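Local coordinates for catalase (Bacillus pumilus, PDB 4QOP), which catalyses the breakdown of hydrogen peroxide to water and oxygen, as a haem-dependent catalase built from four copies of the chain, at residues F95-H100 and D110-A115; N130-F135 and L178-S183; H148-D153 and D162-F167. All blocks are in the same frame, centred on the assembly; numbering follows the deposited sequence.

Overall arrangement
All three contacts are buried, but they run outward from the middle of the chain, their centres about 7, 13 and 20 Å from its centre. Interaction 1 joins strands 88-96 and 113-120 of the central sheet and mixes backbone bonds with a carboxylate grip. Interaction 2 is wholly apolar across its segments and lays the loop after strand 123-130 on helix 175-181. Interaction 3, between helices 143-150 and 161-169, is the one with a salt bridge across its segments, and lies against two other subunits. Arg-112 ties interaction 1 to interaction 2 through Asn-131, and Lys-151 ties interaction 3 to Ile-99. The benzene-1,4-diol touches all three contacts; the haem touches interactions 1 and 2.

Interaction 1: F95-H100 and D110-A115; sequences FSTVIH and DPRGFA. With HQE (benzene-1,4-diol), chain G; HEM (protoporphyrin IX containing Fe), chain E.
Phe-95 sets the edge of its ring on the face of Phe-114, a T-shaped stack with planes at 83° and CE1 above the centre of the partner ring. The two side chains lie side by side on one face of the sheet, where Trp-259 meets both rings. Ser-96 turns to the other face, and its OG bonds to His-57. Here strands 88-96 and 113-120 of the antiparallel catalase beta-barrel run together: Phe-95 and Phe-114 form a non-hydrogen-bonded pair, Ser-96 and Gly-113 the hydrogen-bonded one, with Gly-113 N 2.9 Å from Ser-96 O and a weak return bond. Ser-96 OG lies 3.5 Å from Gly-113 CA. Gly-113 CA packs against the haem methyl CMD at 3.5 Å. Beyond the strands Asp-110 takes over. Its OD2 accepts from Val-98 N and Ile-99 N, each at 3.0 Å and both from the same face of the carboxylate; the Ile-99 bond is nearly straight at 167°. A water adds a third donor to OD2 and bridges to His-100 N. Val-98 has CG1 anti to the backbone N (chi1 179°), which turns CG2 onto Pro-111, 3.9 Å from its CD.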
# COMPACT_ATOMS: atom_id res chain seq x y z
N PHE A 95 5.30 -22.94 12.63
CA PHE A 95 5.66 -24.06 11.76
C PHE A 95 4.96 -23.88 10.44
O PHE A 95 3.92 -23.22 10.39
CB PHE A 95 5.20 -25.41 12.35
CG PHE A 95 5.75 -25.70 13.74
CD1 PHE A 95 7.08 -26.01 13.94
CD2 PHE A 95 4.91 -25.65 14.85
CE1 PHE A 95 7.57 -26.28 15.22
CE2 PHE A 95 5.38 -25.94 16.11
CZ PHE A 95 6.72 -26.24 16.30
N SER A 96 5.53 -24.45 9.40
CA SER A 96 5.07 -24.21 8.02
C SER A 96 5.57 -25.24 7.01
O SER A 96 6.58 -25.94 7.22
CB SER A 96 5.50 -22.79 7.60
OG SER A 96 6.91 -22.60 7.72
N THR A 97 4.89 -25.31 5.88
CA THR A 97 5.48 -25.83 4.66
C THR A 97 6.25 -24.72 3.94
O THR A 97 6.50 -23.67 4.55
CB THR A 97 4.43 -26.52 3.77
OG1 THR A 97 3.45 -25.59 3.35
CG2 THR A 97 3.73 -27.64 4.54
N VAL A 98 6.62 -24.92 2.67
CA VAL A 98 7.43 -23.93 1.98
C VAL A 98 6.81 -23.35 0.70
O VAL A 98 6.73 -22.12 0.57
CB VAL A 98 8.83 -24.50 1.63
CG1 VAL A 98 9.68 -23.46 0.88
CG2 VAL A 98 9.59 -24.90 2.90
N ILE A 99 6.50 -24.20 -0.27
CA ILE A 99 6.35 -23.75 -1.65
C ILE A 99 4.91 -23.31 -1.98
O ILE A 99 4.72 -22.23 -2.55
CB ILE A 99 6.87 -24.80 -2.64
CG1 ILE A 99 8.41 -24.90 -2.54
CG2 ILE A 99 6.48 -24.47 -4.06
CD1 ILE A 99 9.21 -23.66 -2.97
N HIS A 100 3.91 -24.10 -1.60
CA HIS A 100 2.55 -23.78 -2.04
C HIS A 100 1.89 -22.70 -1.20
O HIS A 100 2.39 -22.35 -0.12
CB HIS A 100 1.70 -25.06 -2.19
CG HIS A 100 2.23 -25.96 -3.26
ND1 HIS A 100 1.78 -25.91 -4.57
CD2 HIS A 100 3.28 -26.81 -3.26
CE1 HIS A 100 2.46 -26.77 -5.31
NE2 HIS A 100 3.39 -27.32 -4.54
N ASP A 110 8.20 -31.29 1.23
CA ASP A 110 8.73 -29.94 1.47
C ASP A 110 9.55 -30.04 2.72
O ASP A 110 9.21 -30.77 3.63
CB ASP A 110 7.58 -28.90 1.67
CG ASP A 110 7.49 -27.82 0.54
OD1 ASP A 110 8.37 -27.71 -0.36
OD2 ASP A 110 6.49 -27.04 0.54
N PRO A 111 10.58 -29.21 2.84
CA PRO A 111 11.05 -28.86 4.20
C PRO A 111 9.94 -28.26 5.01
O PRO A 111 8.98 -27.71 4.45
CB PRO A 111 12.16 -27.80 3.97
CG PRO A 111 12.46 -27.86 2.52
CD PRO A 111 11.20 -28.34 1.83
N ARG A 112 10.08 -28.34 6.33
CA ARG A 112 9.16 -27.67 7.23
C ARG A 112 9.88 -26.55 7.97
O ARG A 112 10.99 -26.74 8.47
CB ARG A 112 8.58 -28.67 8.23
CG ARG A 112 7.18 -29.19 7.85
CD ARG A 112 7.16 -29.88 6.50
NE ARG A 112 5.84 -30.43 6.17
CZ ARG A 112 5.56 -31.03 5.01
NH1 ARG A 112 6.49 -31.18 4.07
NH2 ARG A 112 4.33 -31.48 4.79
N GLY A 113 9.27 -25.38 7.98
CA GLY A 113 9.76 -24.28 8.82
C GLY A 113 9.54 -24.48 10.31
O GLY A 113 8.57 -25.12 10.71
N PHE A 114 10.48 -23.96 11.09
CA PHE A 114 10.57 -24.16 12.54
C PHE A 114 11.14 -22.84 13.00
O PHE A 114 12.33 -22.75 13.26
CB PHE A 114 11.52 -25.34 12.85
CG PHE A 114 11.34 -25.96 14.24
CD1 PHE A 114 11.34 -25.17 15.39
CD2 PHE A 114 11.19 -27.34 14.40
CE1 PHE A 114 11.18 -25.74 16.66
CE2 PHE A 114 11.02 -27.91 15.65
CZ PHE A 114 11.04 -27.13 16.79
N ALA A 115 10.29 -21.82 13.13
CA ALA A 115 10.72 -20.47 13.49
C ALA A 115 10.40 -20.20 14.95
O ALA A 115 9.25 -20.24 15.33
CB ALA A 115 10.04 -19.47 12.57
C1 HQE G . 9.24 -30.68 -3.43
C2 HQE G . 9.26 -29.63 -2.51
C3 HQE G . 10.42 -28.94 -2.28
O3 HQE G . 10.47 -27.92 -1.37
C4 HQE G . 11.57 -29.28 -2.97
C5 HQE G . 11.56 -30.31 -3.90
C6 HQE G . 10.39 -31.01 -4.12
O6 HQE G . 10.37 -32.03 -5.02
CHA HEM E . 10.27 -17.31 5.49
CHB HEM E . 13.66 -15.67 2.40
CHC HEM E . 16.51 -19.50 3.54
CHD HEM E . 13.30 -20.75 7.02
C1A HEM E . 10.94 -16.57 4.54
C2A HEM E . 10.40 -15.37 3.98
C3A HEM E . 11.36 -14.90 3.13
C4A HEM E . 12.49 -15.79 3.15
CMA HEM E . 11.24 -13.64 2.29
CAA HEM E . 9.05 -14.74 4.30
CBA HEM E . 9.15 -13.96 5.64
CGA HEM E . 7.93 -13.17 6.06
O1A HEM E . 7.71 -12.98 7.30
O2A HEM E . 7.13 -12.67 5.21
C1B HEM E . 14.73 -16.61 2.47
C2B HEM E . 15.92 -16.49 1.68
C3B HEM E . 16.71 -17.57 1.96
C4B HEM E . 15.99 -18.34 2.99
CMB HEM E . 16.27 -15.43 0.69
CAB HEM E . 18.07 -17.85 1.48
CBB HEM E . 18.74 -16.89 0.86
C1C HEM E . 15.87 -20.15 4.59
C2C HEM E . 16.49 -21.07 5.44
C3C HEM E . 15.57 -21.43 6.41
C4C HEM E . 14.40 -20.69 6.20
CMC HEM E . 17.90 -21.55 5.27
CAC HEM E . 15.80 -22.30 7.54
CBC HEM E . 17.07 -22.54 7.84
C1D HEM E . 12.22 -19.88 6.85
C2D HEM E . 11.01 -19.99 7.69
C3D HEM E . 10.17 -19.02 7.26
C4D HEM E . 10.87 -18.35 6.16
CMD HEM E . 10.77 -20.95 8.82
CAD HEM E . 8.80 -18.74 7.82
CBD HEM E . 8.88 -17.89 9.09
CGD HEM E . 7.45 -17.66 9.55
O1D HEM E . 6.86 -16.55 9.38
O2D HEM E . 6.85 -18.63 10.07
NA HEM E . 12.23 -16.80 4.04
NB HEM E . 14.82 -17.72 3.22
NC HEM E . 14.65 -19.90 5.10
ND HEM E . 12.11 -18.89 5.95
FE HEM E . 13.36 -18.34 4.63
O HOH W 1 3.78 -26.71 -0.17

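Interaction 2: N130-F135 and L178-S183; sequences NNLPIF and LTWLFS. With HEM (protoporphyrin IX containing Fe), chain E; HQE (benzene-1,4-diol), chain G.
Trp-180 offers one face of its indole to Pro-133, whose CD stands 3.7 Å from the centroid of the six-membered ring and only 12° off the normal, a CH-pi contact. CG of the same proline reaches the far rim, 3.6 Å from Trp-180 CH2, and the two side chains come at each other from opposite directions. The indole is turned toward the loop by a first torsion that sets CG anti to its own carbonyl carbon (chi1 -73°). Ile-134 approaches at about a right angle and covers the five-membered end: its CD1 lies 3.6 Å from Trp-180 CD1. To get there CG1 sits between the backbone N and the carbonyl carbon (chi1 50°), and the chain then extends to CD1. This is where the loop that leaves barrel strand 123-130 lies against helix 175-181, joining the haem-bearing barrel of the catalase fold to its helical part; Lys-428 adds a cation-pi contact to the indole. Leu-132 splits its branches between two neighbours. CD2 slides past the indole, 4.1 Å from Trp-180 CE3, while CD1 meets Leu-181 CD1 at 4.2 Å. Leu-181 is forked likewise, its other methyl CD2 pressing on the benzene-1,4-diol at 3.2 Å from C4. Further along the loop, Phe-135 lays a ring face beneath the haem methyl CMC, which lies toward the rim of the ring. As the helix runs out, Trp-180 O accepts from both the amide and the hydroxyl of Ser-183; the hydroxyl OG, 2.7 Å from that oxygen, lies in the carbonyl plane.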
# COMPACT_ATOMS: atom_id res chain seq x y z
N ASN A 130 14.54 -24.70 9.87
CA ASN A 130 13.74 -25.69 9.20
C ASN A 130 13.90 -27.05 9.90
O ASN A 130 14.81 -27.24 10.66
CB ASN A 130 14.23 -25.86 7.75
CG ASN A 130 13.59 -24.90 6.76
OD1 ASN A 130 12.54 -24.30 7.02
ND2 ASN A 130 14.16 -24.83 5.57
N ASN A 131 13.06 -28.03 9.63
CA ASN A 131 13.31 -29.39 10.16
C ASN A 131 14.63 -29.97 9.69
O ASN A 131 15.48 -30.37 10.52
CB ASN A 131 12.09 -30.34 9.94
CG ASN A 131 11.82 -30.61 8.48
OD1 ASN A 131 12.10 -29.78 7.62
ND2 ASN A 131 11.31 -31.80 8.20
N LEU A 132 14.87 -29.94 8.37
CA LEU A 132 16.10 -30.51 7.77
C LEU A 132 17.34 -29.62 7.99
O LEU A 132 17.24 -28.40 8.01
CB LEU A 132 15.90 -30.75 6.27
CG LEU A 132 14.68 -31.57 5.82
CD1 LEU A 132 14.65 -31.64 4.30
CD2 LEU A 132 14.70 -32.96 6.40
N PRO A 133 18.52 -30.24 8.21
CA PRO A 133 19.64 -29.49 8.82
C PRO A 133 20.58 -28.78 7.81
O PRO A 133 21.50 -28.04 8.24
CB PRO A 133 20.40 -30.59 9.61
CG PRO A 133 20.18 -31.78 8.79
CD PRO A 133 18.76 -31.68 8.26
N ILE A 134 20.29 -28.92 6.52
CA ILE A 134 21.08 -28.29 5.44
C ILE A 134 20.18 -27.60 4.43
O ILE A 134 18.96 -27.60 4.58
CB ILE A 134 21.92 -29.34 4.73
CG1 ILE A 134 21.01 -30.54 4.34
CG2 ILE A 134 23.00 -29.87 5.67
CD1 ILE A 134 21.61 -31.42 3.28
N PHE A 135 20.75 -27.01 3.39
CA PHE A 135 19.90 -26.37 2.37
C PHE A 135 20.38 -26.69 0.94
O PHE A 135 21.42 -27.29 0.77
CB PHE A 135 19.86 -24.86 2.56
CG PHE A 135 18.56 -24.20 2.10
CD1 PHE A 135 17.38 -24.52 2.70
CD2 PHE A 135 18.57 -23.23 1.12
CE1 PHE A 135 16.19 -23.92 2.32
CE2 PHE A 135 17.40 -22.59 0.74
CZ PHE A 135 16.21 -22.95 1.33
N LEU A 178 18.80 -32.92 -1.35
CA LEU A 178 17.82 -33.79 -2.04
C LEU A 178 17.81 -35.22 -1.52
O LEU A 178 16.80 -35.89 -1.49
CB LEU A 178 18.05 -33.75 -3.56
CG LEU A 178 17.94 -32.33 -4.16
CD1 LEU A 178 18.43 -32.27 -5.60
CD2 LEU A 178 16.49 -31.82 -4.11
N THR A 179 18.96 -35.65 -1.05
CA THR A 179 19.12 -36.94 -0.40
C THR A 179 18.38 -37.04 0.97
O THR A 179 18.02 -38.13 1.40
CB THR A 179 20.64 -37.23 -0.32
OG1 THR A 179 21.17 -37.16 -1.65
CG2 THR A 179 20.89 -38.62 0.26
N TRP A 180 18.20 -35.90 1.66
CA TRP A 180 17.35 -35.87 2.83
C TRP A 180 15.87 -35.71 2.43
O TRP A 180 15.01 -36.43 2.93
CB TRP A 180 17.70 -34.71 3.76
CG TRP A 180 18.95 -34.81 4.54
CD1 TRP A 180 20.20 -34.67 4.07
CD2 TRP A 180 19.07 -34.97 5.96
NE1 TRP A 180 21.11 -34.76 5.10
CE2 TRP A 180 20.43 -34.96 6.27
CE3 TRP A 180 18.13 -35.17 7.00
CZ2 TRP A 180 20.91 -35.15 7.56
CZ3 TRP A 180 18.60 -35.34 8.27
CH2 TRP A 180 19.99 -35.34 8.55
N LEU A 181 15.61 -34.79 1.52
CA LEU A 181 14.25 -34.38 1.20
C LEU A 181 13.45 -35.52 0.57
O LEU A 181 12.22 -35.57 0.73
CB LEU A 181 14.26 -33.15 0.26
CG LEU A 181 12.91 -32.61 -0.18
CD1 LEU A 181 12.13 -32.06 1.00
CD2 LEU A 181 13.10 -31.52 -1.21
N PHE A 182 14.13 -36.40 -0.18
CA PHE A 182 13.41 -37.52 -0.84
C PHE A 182 13.45 -38.81 -0.07
O PHE A 182 12.95 -39.83 -0.55
CB PHE A 182 13.87 -37.70 -2.30
CG PHE A 182 13.23 -36.71 -3.25
CD1 PHE A 182 13.79 -35.48 -3.46
CD2 PHE A 182 12.05 -37.03 -3.89
CE1 PHE A 182 13.20 -34.57 -4.31
CE2 PHE A 182 11.44 -36.13 -4.74
CZ PHE A 182 12.03 -34.89 -4.97
N SER A 183 14.03 -38.79 1.14
CA SER A 183 13.67 -39.79 2.16
C SER A 183 12.24 -39.53 2.56
O SER A 183 11.64 -38.55 2.13
CB SER A 183 14.63 -39.73 3.36
OG SER A 183 14.33 -38.69 4.25
CHA HEM E . 10.27 -17.31 5.49
CHB HEM E . 13.66 -15.67 2.40
CHC HEM E . 16.51 -19.50 3.54
CHD HEM E . 13.30 -20.75 7.02
C1A HEM E . 10.94 -16.57 4.54
C2A HEM E . 10.40 -15.37 3.98
C3A HEM E . 11.36 -14.90 3.13
C4A HEM E . 12.49 -15.79 3.15
CMA HEM E . 11.24 -13.64 2.29
CAA HEM E . 9.05 -14.74 4.30
CBA HEM E . 9.15 -13.96 5.64
CGA HEM E . 7.93 -13.17 6.06
O1A HEM E . 7.71 -12.98 7.30
O2A HEM E . 7.13 -12.67 5.21
C1B HEM E . 14.73 -16.61 2.47
C2B HEM E . 15.92 -16.49 1.68
C3B HEM E . 16.71 -17.57 1.96
C4B HEM E . 15.99 -18.34 2.99
CMB HEM E . 16.27 -15.43 0.69
CAB HEM E . 18.07 -17.85 1.48
CBB HEM E . 18.74 -16.89 0.86
C1C HEM E . 15.87 -20.15 4.59
C2C HEM E . 16.49 -21.07 5.44
C3C HEM E . 15.57 -21.43 6.41
C4C HEM E . 14.40 -20.69 6.20
CMC HEM E . 17.90 -21.55 5.27
CAC HEM E . 15.80 -22.30 7.54
CBC HEM E . 17.07 -22.54 7.84
C1D HEM E . 12.22 -19.88 6.85
C2D HEM E . 11.01 -19.99 7.69
C3D HEM E . 10.17 -19.02 7.26
C4D HEM E . 10.87 -18.35 6.16
CMD HEM E . 10.77 -20.95 8.82
CAD HEM E . 8.80 -18.74 7.82
CBD HEM E . 8.88 -17.89 9.09
CGD HEM E . 7.45 -17.66 9.55
O1D HEM E . 6.86 -16.55 9.38
O2D HEM E . 6.85 -18.63 10.07
NA HEM E . 12.23 -16.80 4.04
NB HEM E . 14.82 -17.72 3.22
NC HEM E . 14.65 -19.90 5.10
ND HEM E . 12.11 -18.89 5.95
FE HEM E . 13.36 -18.34 4.63
C1 HQE G . 9.24 -30.68 -3.43
C2 HQE G . 9.26 -29.63 -2.51
C3 HQE G . 10.42 -28.94 -2.28
O3 HQE G . 10.47 -27.92 -1.37
C4 HQE G . 11.57 -29.28 -2.97
C5 HQE G . 11.56 -30.31 -3.90
C6 HQE G . 10.39 -31.01 -4.12
O6 HQE G . 10.37 -32.03 -5.02

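Interaction 3: H148-D153 and D162-F167; sequences HSLKPD and DRYWDF. With HQE (benzene-1,4-diol), chain G.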
# COMPACT_ATOMS: atom_id res chain seq x y z
N HIS A 148 11.56 -19.83 -7.74
CA HIS A 148 10.87 -19.79 -9.00
C HIS A 148 10.79 -21.16 -9.70
O HIS A 148 9.75 -21.51 -10.26
CB HIS A 148 11.49 -18.74 -9.95
CG HIS A 148 11.16 -17.31 -9.61
ND1 HIS A 148 11.51 -16.25 -10.44
CD2 HIS A 148 10.52 -16.77 -8.54
CE1 HIS A 148 11.09 -15.13 -9.89
NE2 HIS A 148 10.50 -15.40 -8.73
N SER A 149 11.83 -21.96 -9.61
CA SER A 149 11.87 -23.31 -10.22
C SER A 149 10.96 -24.27 -9.52
O SER A 149 10.36 -25.12 -10.14
CB SER A 149 13.31 -23.86 -10.31
OG SER A 149 13.72 -24.45 -9.08
N LEU A 150 10.82 -24.10 -8.21
CA LEU A 150 10.04 -25.00 -7.37
C LEU A 150 8.54 -24.66 -7.38
O LEU A 150 7.67 -25.55 -7.25
CB LEU A 150 10.58 -24.96 -5.93
CG LEU A 150 11.90 -25.70 -5.67
CD1 LEU A 150 12.50 -25.25 -4.36
CD2 LEU A 150 11.66 -27.20 -5.61
N LYS A 151 8.25 -23.38 -7.47
CA LYS A 151 6.88 -22.89 -7.37
C LYS A 151 6.08 -23.36 -8.58
O LYS A 151 6.64 -23.66 -9.62
CB LYS A 151 6.84 -21.36 -7.35
CG LYS A 151 7.27 -20.71 -6.03
CD LYS A 151 6.10 -20.50 -5.14
CE LYS A 151 6.51 -19.95 -3.79
NZ LYS A 151 5.30 -19.51 -3.03
N PRO A 152 4.74 -23.33 -8.48
CA PRO A 152 3.97 -23.57 -9.66
C PRO A 152 4.49 -22.80 -10.86
O PRO A 152 4.83 -21.64 -10.76
CB PRO A 152 2.55 -23.17 -9.23
CG PRO A 152 2.50 -23.54 -7.77
CD PRO A 152 3.90 -23.20 -7.27
N ASP A 153 4.54 -23.47 -12.00
CA ASP A 153 4.85 -22.87 -13.28
C ASP A 153 4.09 -21.57 -13.49
O ASP A 153 2.88 -21.51 -13.24
CB ASP A 153 4.51 -23.91 -14.39
CG ASP A 153 4.78 -23.44 -15.80
OD1 ASP A 153 4.09 -22.53 -16.28
OD2 ASP A 153 5.63 -24.04 -16.50
N ASP A 162 9.95 -31.06 -13.95
CA ASP A 162 10.89 -30.74 -14.99
C ASP A 162 11.59 -29.40 -14.72
O ASP A 162 12.77 -29.20 -15.07
CB ASP A 162 10.17 -30.76 -16.34
CG ASP A 162 11.12 -30.64 -17.51
OD1 ASP A 162 11.99 -31.51 -17.71
OD2 ASP A 162 11.05 -29.60 -18.19
N ARG A 163 10.86 -28.46 -14.15
CA ARG A 163 11.41 -27.14 -13.90
C ARG A 163 12.41 -27.18 -12.72
O ARG A 163 13.53 -26.68 -12.84
CB ARG A 163 10.31 -26.13 -13.71
CG ARG A 163 9.40 -26.00 -14.94
CD ARG A 163 8.15 -25.13 -14.70
NE ARG A 163 8.52 -23.71 -14.73
CZ ARG A 163 8.85 -22.98 -13.67
NH1 ARG A 163 9.26 -21.71 -13.84
NH2 ARG A 163 8.76 -23.47 -12.44
N TYR A 164 12.03 -27.71 -11.57
CA TYR A 164 12.94 -27.64 -10.44
C TYR A 164 14.10 -28.61 -10.57
O TYR A 164 15.22 -28.26 -10.16
CB TYR A 164 12.26 -27.79 -9.07
CG TYR A 164 11.44 -29.04 -8.79
CD1 TYR A 164 12.03 -30.19 -8.35
CD2 TYR A 164 10.05 -28.98 -8.79
CE1 TYR A 164 11.26 -31.30 -7.99
CE2 TYR A 164 9.27 -30.06 -8.43
CZ TYR A 164 9.88 -31.23 -8.04
OH TYR A 164 9.09 -32.29 -7.69
N TRP A 165 13.88 -29.77 -11.20
CA TRP A 165 15.02 -30.65 -11.52
C TRP A 165 16.02 -30.05 -12.54
O TRP A 165 17.19 -30.25 -12.40
CB TRP A 165 14.57 -32.04 -11.96
CG TRP A 165 14.14 -32.88 -10.81
CD1 TRP A 165 12.83 -33.25 -10.49
CD2 TRP A 165 14.97 -33.50 -9.86
NE1 TRP A 165 12.84 -34.04 -9.38
CE2 TRP A 165 14.14 -34.19 -8.96
CE3 TRP A 165 16.38 -33.55 -9.69
CZ2 TRP A 165 14.65 -34.90 -7.87
CZ3 TRP A 165 16.89 -34.23 -8.61
CH2 TRP A 165 16.02 -34.93 -7.71
N ASP A 166 15.56 -29.21 -13.47
CA ASP A 166 16.47 -28.48 -14.34
C ASP A 166 17.42 -27.59 -13.49
O ASP A 166 18.64 -27.68 -13.62
CB ASP A 166 15.69 -27.66 -15.37
CG ASP A 166 16.58 -26.93 -16.39
OD1 ASP A 166 17.68 -27.39 -16.73
OD2 ASP A 166 16.14 -25.87 -16.92
N PHE A 167 16.85 -26.78 -12.60
CA PHE A 167 17.64 -25.95 -11.69
C PHE A 167 18.55 -26.79 -10.80
O PHE A 167 19.74 -26.47 -10.67
CB PHE A 167 16.70 -25.09 -10.80
CG PHE A 167 17.43 -24.25 -9.83
CD1 PHE A 167 17.95 -23.02 -10.23
CD2 PHE A 167 17.66 -24.69 -8.54
CE1 PHE A 167 18.67 -22.26 -9.35
CE2 PHE A 167 18.36 -23.93 -7.66
CZ PHE A 167 18.87 -22.71 -8.06
C1 HQE G . 9.24 -30.68 -3.43
C2 HQE G . 9.26 -29.63 -2.51
C3 HQE G . 10.42 -28.94 -2.28
O3 HQE G . 10.47 -27.92 -1.37
C4 HQE G . 11.57 -29.28 -2.97
C5 HQE G . 11.56 -30.31 -3.90
C6 HQE G . 10.39 -31.01 -4.12
O6 HQE G . 10.37 -32.03 -5.02
O HOH W 2 7.67 -25.85 -10.87
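Arg-163 reaches from helix 161-169 across the end of helix 143-150, two consecutive helices of the catalase fold that meet where Ser-149 and Tyr-164 bring their CA atoms to 4.5 Å. Its CB rests 3.7 Å from Ser-149 O. CD passes 3.3 Å from Asp-153 OD2, and a bend at chi3 (77°) then turns NE to the same oxygen, a long salt bridge at 3.4 Å with the carboxylate and guanidinium planes 65° apart. Asp-153 CA lies above one face of the guanidinium. NH1 bonds to the backbone O of His-381 of a neighbouring subunit, and ND1 of that same histidine bonds to Asp-153 OD2. NH2 gives a nearly straight bond, 169°, to a lone pair of His-148 O at 3.1 Å, and also donates to a water that lies near the guanidinium plane. A leucine in place of Arg-163 would probably leave Asp-153 without its charged mate and His-148 O without this donor. Next along the chain, Leu-150 CD2 packs 3.6 Å from Tyr-164 CB and also touches the benzene-1,4-diol. Tyr-164 OH is bonded to Asp-447, and diol O6 gives this OH a weak hydrogen bond at 3.0 Å.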